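Long-range contacts in fluoroacetyl-CoA thioesterase (PDB 3KUV), which hydrolyses fluoroacetyl-CoA to fluoroacetate and CoA before it can react with citrate synthase, so conferring resistance to fluoroacetate: residues F11-V17 and G83-T89; E50-V54 and T117-A121. The protein carries 1 engineered substitution. All coordinates share one frame; numbering follows the deposited sequence.

Contact 1: residues F11-V17 and G83-T89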
loop_
_atom_site.group_PDB
_atom_site.type_symbol
_atom_site.label_atom_id
_atom_site.label_comp_id
_atom_site.label_asym_id
_atom_site.label_seq_id
_atom_site.Cartn_x
_atom_site.Cartn_y
_atom_site.Cartn_z
ATOM N N PHE B 11 -1.103 17.267 10.218
ATOM C CA PHE B 11 -1.695 17.672 8.949
ATOM C C PHE B 11 -2.837 16.696 8.692
ATOM O O PHE B 11 -2.722 15.471 8.964
ATOM C CB PHE B 11 -0.719 17.528 7.773
ATOM C CG PHE B 11 -1.428 17.759 6.415
ATOM C CD1 PHE B 11 -1.957 19.063 6.042
ATOM C CD2 PHE B 11 -1.595 16.716 5.502
ATOM C CE1 PHE B 11 -2.624 19.227 4.818
ATOM C CE2 PHE B 11 -2.217 16.899 4.294
ATOM C CZ PHE B 11 -2.760 18.117 3.942
ATOM N N THR B 12 -3.978 17.213 8.232
ATOM C CA THR B 12 -5.116 16.314 7.886
ATOM C C THR B 12 -5.404 16.340 6.437
ATOM O O THR B 12 -5.309 17.409 5.791
ATOM C CB THR B 12 -6.377 16.536 8.707
ATOM O OG1 THR B 12 -6.899 17.758 8.290
ATOM C CG2 THR B 12 -5.979 16.762 10.195
ATOM N N HIS B 13 -5.677 15.170 5.886
ATOM C CA HIS B 13 -5.999 14.999 4.496
ATOM C C HIS B 13 -7.313 14.221 4.379
ATOM O O HIS B 13 -7.423 13.067 4.863
ATOM C CB HIS B 13 -4.818 14.201 3.858
ATOM C CG HIS B 13 -4.997 13.950 2.397
ATOM N ND1 HIS B 13 -5.295 12.720 1.844
ATOM C CD2 HIS B 13 -4.801 14.791 1.379
ATOM C CE1 HIS B 13 -5.311 12.830 0.527
ATOM N NE2 HIS B 13 -5.022 14.079 0.212
ATOM N N ASP B 14 -8.339 14.830 3.735
ATOM C CA ASP B 14 -9.656 14.196 3.647
ATOM C C ASP B 14 -9.904 13.732 2.211
ATOM O O ASP B 14 -9.549 14.399 1.209
ATOM C CB ASP B 14 -10.812 15.177 3.995
ATOM C CG ASP B 14 -10.659 15.777 5.356
ATOM O OD1 ASP B 14 -10.330 15.060 6.307
ATOM O OD2 ASP B 14 -10.748 17.008 5.517
ATOM N N PHE B 15 -10.496 12.535 2.097
ATOM C CA PHE B 15 -10.686 11.929 0.779
ATOM C C PHE B 15 -11.942 11.120 0.786
ATOM O O PHE B 15 -12.051 10.109 1.509
ATOM C CB PHE B 15 -9.503 10.958 0.489
ATOM C CG PHE B 15 -9.604 10.317 -0.871
ATOM C CD1 PHE B 15 -9.467 11.073 -2.064
ATOM C CD2 PHE B 15 -9.804 8.936 -0.940
ATOM C CE1 PHE B 15 -9.539 10.342 -3.347
ATOM C CE2 PHE B 15 -9.825 8.288 -2.160
ATOM C CZ PHE B 15 -9.706 8.971 -3.333
ATOM N N VAL B 16 -12.949 11.537 0.005
ATOM C CA VAL B 16 -14.162 10.709 -0.144
ATOM C C VAL B 16 -13.827 9.500 -1.031
ATOM O O VAL B 16 -13.357 9.674 -2.159
ATOM C CB VAL B 16 -15.277 11.551 -0.806
ATOM C CG1 VAL B 16 -16.596 10.678 -1.045
ATOM C CG2 VAL B 16 -15.651 12.722 0.117
ATOM N N VAL B 17 -14.006 8.262 -0.496
ATOM C CA VAL B 17 -13.630 7.097 -1.291
ATOM C C VAL B 17 -14.620 6.885 -2.464
ATOM O O VAL B 17 -15.808 6.675 -2.193
ATOM C CB VAL B 17 -13.666 5.825 -0.355
ATOM C CG1 VAL B 17 -13.312 4.510 -1.149
ATOM C CG2 VAL B 17 -12.656 5.983 0.849
ATOM N N GLY B 83 -17.914 5.998 -0.592
ATOM C CA GLY B 83 -18.868 7.043 -0.201
ATOM C C GLY B 83 -18.595 7.627 1.171
ATOM O O GLY B 83 -19.020 8.802 1.483
ATOM N N LEU B 84 -17.847 6.927 2.030
ATOM C CA LEU B 84 -17.354 7.538 3.292
ATOM C C LEU B 84 -16.122 8.401 3.019
ATOM O O LEU B 84 -15.467 8.220 2.012
ATOM C CB LEU B 84 -16.954 6.437 4.354
ATOM C CG LEU B 84 -18.202 5.685 4.850
ATOM C CD1 LEU B 84 -17.710 4.664 5.836
ATOM C CD2 LEU B 84 -19.235 6.556 5.571
ATOM N N THR B 85 -15.854 9.337 3.944
ATOM C CA THR B 85 -14.657 10.176 3.826
ATOM C C THR B 85 -13.579 9.532 4.736
ATOM O O THR B 85 -13.806 9.394 5.962
ATOM C CB THR B 85 -14.937 11.568 4.339
ATOM O OG1 THR B 85 -16.028 12.162 3.568
ATOM C CG2 THR B 85 -13.727 12.494 4.240
ATOM N N VAL B 86 -12.450 9.221 4.145
ATOM C CA VAL B 86 -11.290 8.760 4.923
ATOM C C VAL B 86 -10.487 10.040 5.273
ATOM O O VAL B 86 -10.110 10.855 4.360
ATOM C CB VAL B 86 -10.437 7.762 4.145
ATOM C CG1 VAL B 86 -9.093 7.509 4.953
ATOM C CG2 VAL B 86 -11.209 6.475 4.014
ATOM N N THR B 87 -10.240 10.276 6.548
ATOM C CA THR B 87 -9.360 11.377 6.986
ATOM C C THR B 87 -8.069 10.711 7.459
ATOM O O THR B 87 -8.105 9.907 8.392
ATOM C CB THR B 87 -9.974 12.196 8.129
ATOM O OG1 THR B 87 -11.178 12.855 7.670
ATOM C CG2 THR B 87 -8.992 13.237 8.682
ATOM N N VAL B 88 -6.947 11.098 6.836
ATOM C CA VAL B 88 -5.627 10.695 7.288
ATOM C C VAL B 88 -5.098 11.833 8.149
ATOM O O VAL B 88 -5.120 13.019 7.695
ATOM C CB VAL B 88 -4.669 10.446 6.121
ATOM C CG1 VAL B 88 -3.245 10.158 6.610
ATOM C CG2 VAL B 88 -5.154 9.226 5.241
ATOM N N THR B 89 -4.579 11.525 9.341
ATOM C CA THR B 89 -3.832 12.521 10.153
ATOM C C THR B 89 -2.365 12.112 10.099
ATOM O O THR B 89 -2.054 10.923 10.404
ATOM C CB THR B 89 -4.338 12.466 11.601
ATOM O OG1 THR B 89 -5.732 12.849 11.586
ATOM C CG2 THR B 89 -3.615 13.504 12.465
#
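His13 and Val88 hold each other through two backbone hydrogen bonds, His13 N to Val88 O at 2.9 Å and Val88 N back to His13 O. Phe15 and Val86 form the second hydrogen-bonded pair of this antiparallel pairing; the bond from Phe15 N to Val86 O is the more bent of its two, 140° at the hydrogen. Thr12 with Thr89, Asp14 with Thr87 and Val16 with Thr85 alternate with them as non-hydrogen-bonded pairs, with CA-H...O contacts between the strands. Beyond the last pair the bonding runs on into the loop ends: Val17 N reaches Leu84 O, and Gly83 N gives a 2.7 Å bond to Val17 O.

One polar side-chain bond crosses between the strands. Thr87 OG1 donates to Asp14 OD1 at 2.7 Å, meeting the carboxylate on its anti side and 31° out of its plane. The two side chains lie alongside each other and point the same way; with OG1 anti to its own carbonyl carbon, Thr87 also brings CG2 to 3.3 Å from Asp14 OD1. On the same face, Val16 CG2 rests 3.5 Å from Thr85 OG1.

The one contact between purely apolar side chains comes at the strand end, where Val17 CG2 meets Val86 CG2 at 3.5 Å, the two branched side chains crossing at a slant. His13 starts beside Val88, but its ring, with CG anti to the backbone N (chi1 -179°), leads off toward Leu48 of helix 42-57. The chemistry is that of a two-faced edge of the sheet: Thr12, Asp14, Thr85, Thr87 and Thr89, with Val16, on the more exposed face, and His13, Phe15, Val86 and Val88 on the opposite one, where His13 meets the helix.

Contact 2: residues E50-V54 and T117-A121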
loop_
_atom_site.group_PDB
_atom_site.type_symbol
_atom_site.label_atom_id
_atom_site.label_comp_id
_atom_site.label_asym_id
_atom_site.label_seq_id
_atom_site.Cartn_x
_atom_site.Cartn_y
_atom_site.Cartn_z
ATOM N N GLU B 50 0.713 8.140 1.988
ATOM C CA GLU B 50 1.825 8.803 1.316
ATOM C C GLU B 50 1.390 10.184 0.852
ATOM O O GLU B 50 2.125 11.153 1.012
ATOM C CB GLU B 50 2.350 8.019 0.086
ATOM C CG GLU B 50 2.984 6.689 0.493
ATOM C CD GLU B 50 3.866 6.192 -0.666
ATOM O OE1 GLU B 50 4.916 6.801 -1.021
ATOM O OE2 GLU B 50 3.532 5.128 -1.303
ATOM N N TRP B 51 0.251 10.252 0.171
ATOM C CA TRP B 51 -0.234 11.522 -0.368
ATOM C C TRP B 51 -0.366 12.573 0.737
ATOM O O TRP B 51 0.036 13.742 0.514
ATOM C CB TRP B 51 -1.579 11.216 -1.058
ATOM C CG TRP B 51 -2.184 12.357 -1.922
ATOM C CD1 TRP B 51 -1.691 13.657 -2.103
ATOM C CD2 TRP B 51 -3.468 12.297 -2.545
ATOM N NE1 TRP B 51 -2.616 14.383 -2.911
ATOM C CE2 TRP B 51 -3.718 13.585 -3.142
ATOM C CE3 TRP B 51 -4.467 11.291 -2.619
ATOM C CZ2 TRP B 51 -4.920 13.855 -3.819
ATOM C CZ3 TRP B 51 -5.685 11.569 -3.293
ATOM C CH2 TRP B 51 -5.866 12.876 -3.900
ATOM N N ALA B 52 -0.975 12.230 1.850
ATOM C CA ALA B 52 -1.052 13.150 2.979
ATOM C C ALA B 52 0.331 13.673 3.339
ATOM O O ALA B 52 0.455 14.883 3.542
ATOM C CB ALA B 52 -1.692 12.473 4.184
ATOM N N CYS B 53 1.319 12.779 3.534
ATOM C CA CYS B 53 2.660 13.229 3.939
ATOM C C CYS B 53 3.325 14.075 2.843
ATOM O O CYS B 53 3.996 15.079 3.187
ATOM C CB CYS B 53 3.524 12.042 4.370
ATOM S SG CYS B 53 2.877 11.127 5.737
ATOM N N VAL B 54 3.122 13.725 1.551
ATOM C CA VAL B 54 3.623 14.582 0.479
ATOM C C VAL B 54 3.086 16.013 0.535
ATOM O O VAL B 54 3.813 17.009 0.365
ATOM C CB VAL B 54 3.342 13.889 -0.930
ATOM C CG1 VAL B 54 3.488 14.832 -2.095
ATOM C CG2 VAL B 54 4.200 12.568 -1.093
ATOM N N THR B 117 3.281 3.930 11.241
ATOM C CA THR B 117 4.397 4.799 10.909
ATOM C C THR B 117 4.695 4.778 9.414
ATOM O O THR B 117 4.376 3.822 8.712
ATOM C CB THR B 117 5.683 4.427 11.686
ATOM O OG1 THR B 117 5.952 3.004 11.496
ATOM C CG2 THR B 117 5.554 4.704 13.221
ATOM N N HIS B 118 5.356 5.827 8.925
ATOM C CA HIS B 118 5.723 5.950 7.490
ATOM C C HIS B 118 7.000 6.777 7.438
ATOM O O HIS B 118 7.124 7.823 8.161
ATOM C CB HIS B 118 4.633 6.725 6.748
ATOM C CG HIS B 118 4.944 6.886 5.275
ATOM N ND1 HIS B 118 4.808 8.059 4.538
ATOM C CD2 HIS B 118 5.429 5.955 4.418
ATOM C CE1 HIS B 118 5.147 7.824 3.272
ATOM N NE2 HIS B 118 5.522 6.574 3.187
ATOM N N GLU B 119 7.928 6.392 6.590
ATOM C CA GLU B 119 9.175 7.206 6.374
ATOM C C GLU B 119 9.299 7.508 4.908
ATOM O O GLU B 119 8.871 6.705 4.050
ATOM C CB GLU B 119 10.388 6.399 6.798
ATOM C CG GLU B 119 10.463 6.218 8.372
ATOM C CD GLU B 119 9.509 5.193 8.908
ATOM O OE1 GLU B 119 9.391 4.153 8.254
ATOM O OE2 GLU B 119 8.921 5.334 9.990
ATOM N N ARG B 120 9.892 8.680 4.640
ATOM C CA ARG B 120 10.123 9.170 3.290
ATOM C C ARG B 120 11.538 9.691 3.123
ATOM O O ARG B 120 12.188 10.027 4.084
ATOM C CB ARG B 120 9.186 10.339 2.989
ATOM C CG ARG B 120 7.675 9.887 3.123
ATOM C CD ARG B 120 6.698 10.898 2.525
ATOM N NE ARG B 120 6.814 11.028 1.077
ATOM C CZ ARG B 120 6.428 10.118 0.187
ATOM N NH1 ARG B 120 5.735 9.037 0.643
ATOM N NH2 ARG B 120 6.670 10.214 -1.123
ATOM N N ALA B 121 12.009 9.759 1.883
ATOM C CA ALA B 121 13.294 10.313 1.549
ATOM C C ALA B 121 13.135 11.400 0.458
ATOM O O ALA B 121 12.496 11.130 -0.577
ATOM C CB ALA B 121 14.254 9.241 1.018
HETATM O O HOH W 1 5.479 8.572 -3.128
#
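Arg120 reaches from its strand to Glu50 on the helix and closes a salt bridge, NH1 to OE1 at 2.9 Å. The bond is almost straight, 171° at the hydrogen; it uses the anti lone pair of OE1, and the oxygen lies close to the guanidinium plane. A bend at chi3 (66°) turns the head of the arginine into this position. One water joins the same pair, donating to Glu50 OE1 and accepting from Arg120 NH2 at 2.9 Å, so the carboxylate oxygen is gripped twice. Val54 CG2 sits over one face of the guanidinium, toward its rim and 3.4 Å from NH2, while Cys53 CB packs on Arg120 CD. NE is hydrogen-bonded to Ser67 OG, and the group is thus fixed from several directions.

His118 lies next to Arg120 NH1, which sits at the edge of the imidazole ring. Glu50 CG comes within 3.7 Å of His118 CE1, and Cys53 SG approaches the ring edge at ND1, 3.8 Å away. ND1 is buried here and has no hydrogen-bonding partner in the model.

Glu50 is an active-site residue and Arg120 a substrate-binding one; a bound acetate lies about 3 Å from the Glu50 side chain at its nearest atoms. The salt bridge and water probably help to set the carboxylate within the pocket. Residues 50-54 of helix 42-57, the central helix of a hot-dog fold, run at 54° to residues 117-121 of strand 112-124. Strands 65-75 and 99-107 flank that strand, and the engineered active-site Ser42 of the second subunit packs on Glu50, so the site draws on both subunits.

In the fold
Contact 1 is a strand-to-strand pairing near the edge of the sheet, partly buried and with one face of more exposed, mostly polar side chains; contact 2 is a buried helix-on-sheet contact nearer the centre of the chain. The first relies mainly on repeated backbone bonds, the second mainly on side chains, chiefly a salt bridge and its water. Both involve the same antiparallel sheet, at 10-16 and 85-96 in one case and 112-124 in the other. Helix 42-57 joins them: Ala52 packs on His13 and Val88, and Trp51 meets the His13 ring. The same helix carries active-site Glu50, and both contacts touch the second subunit.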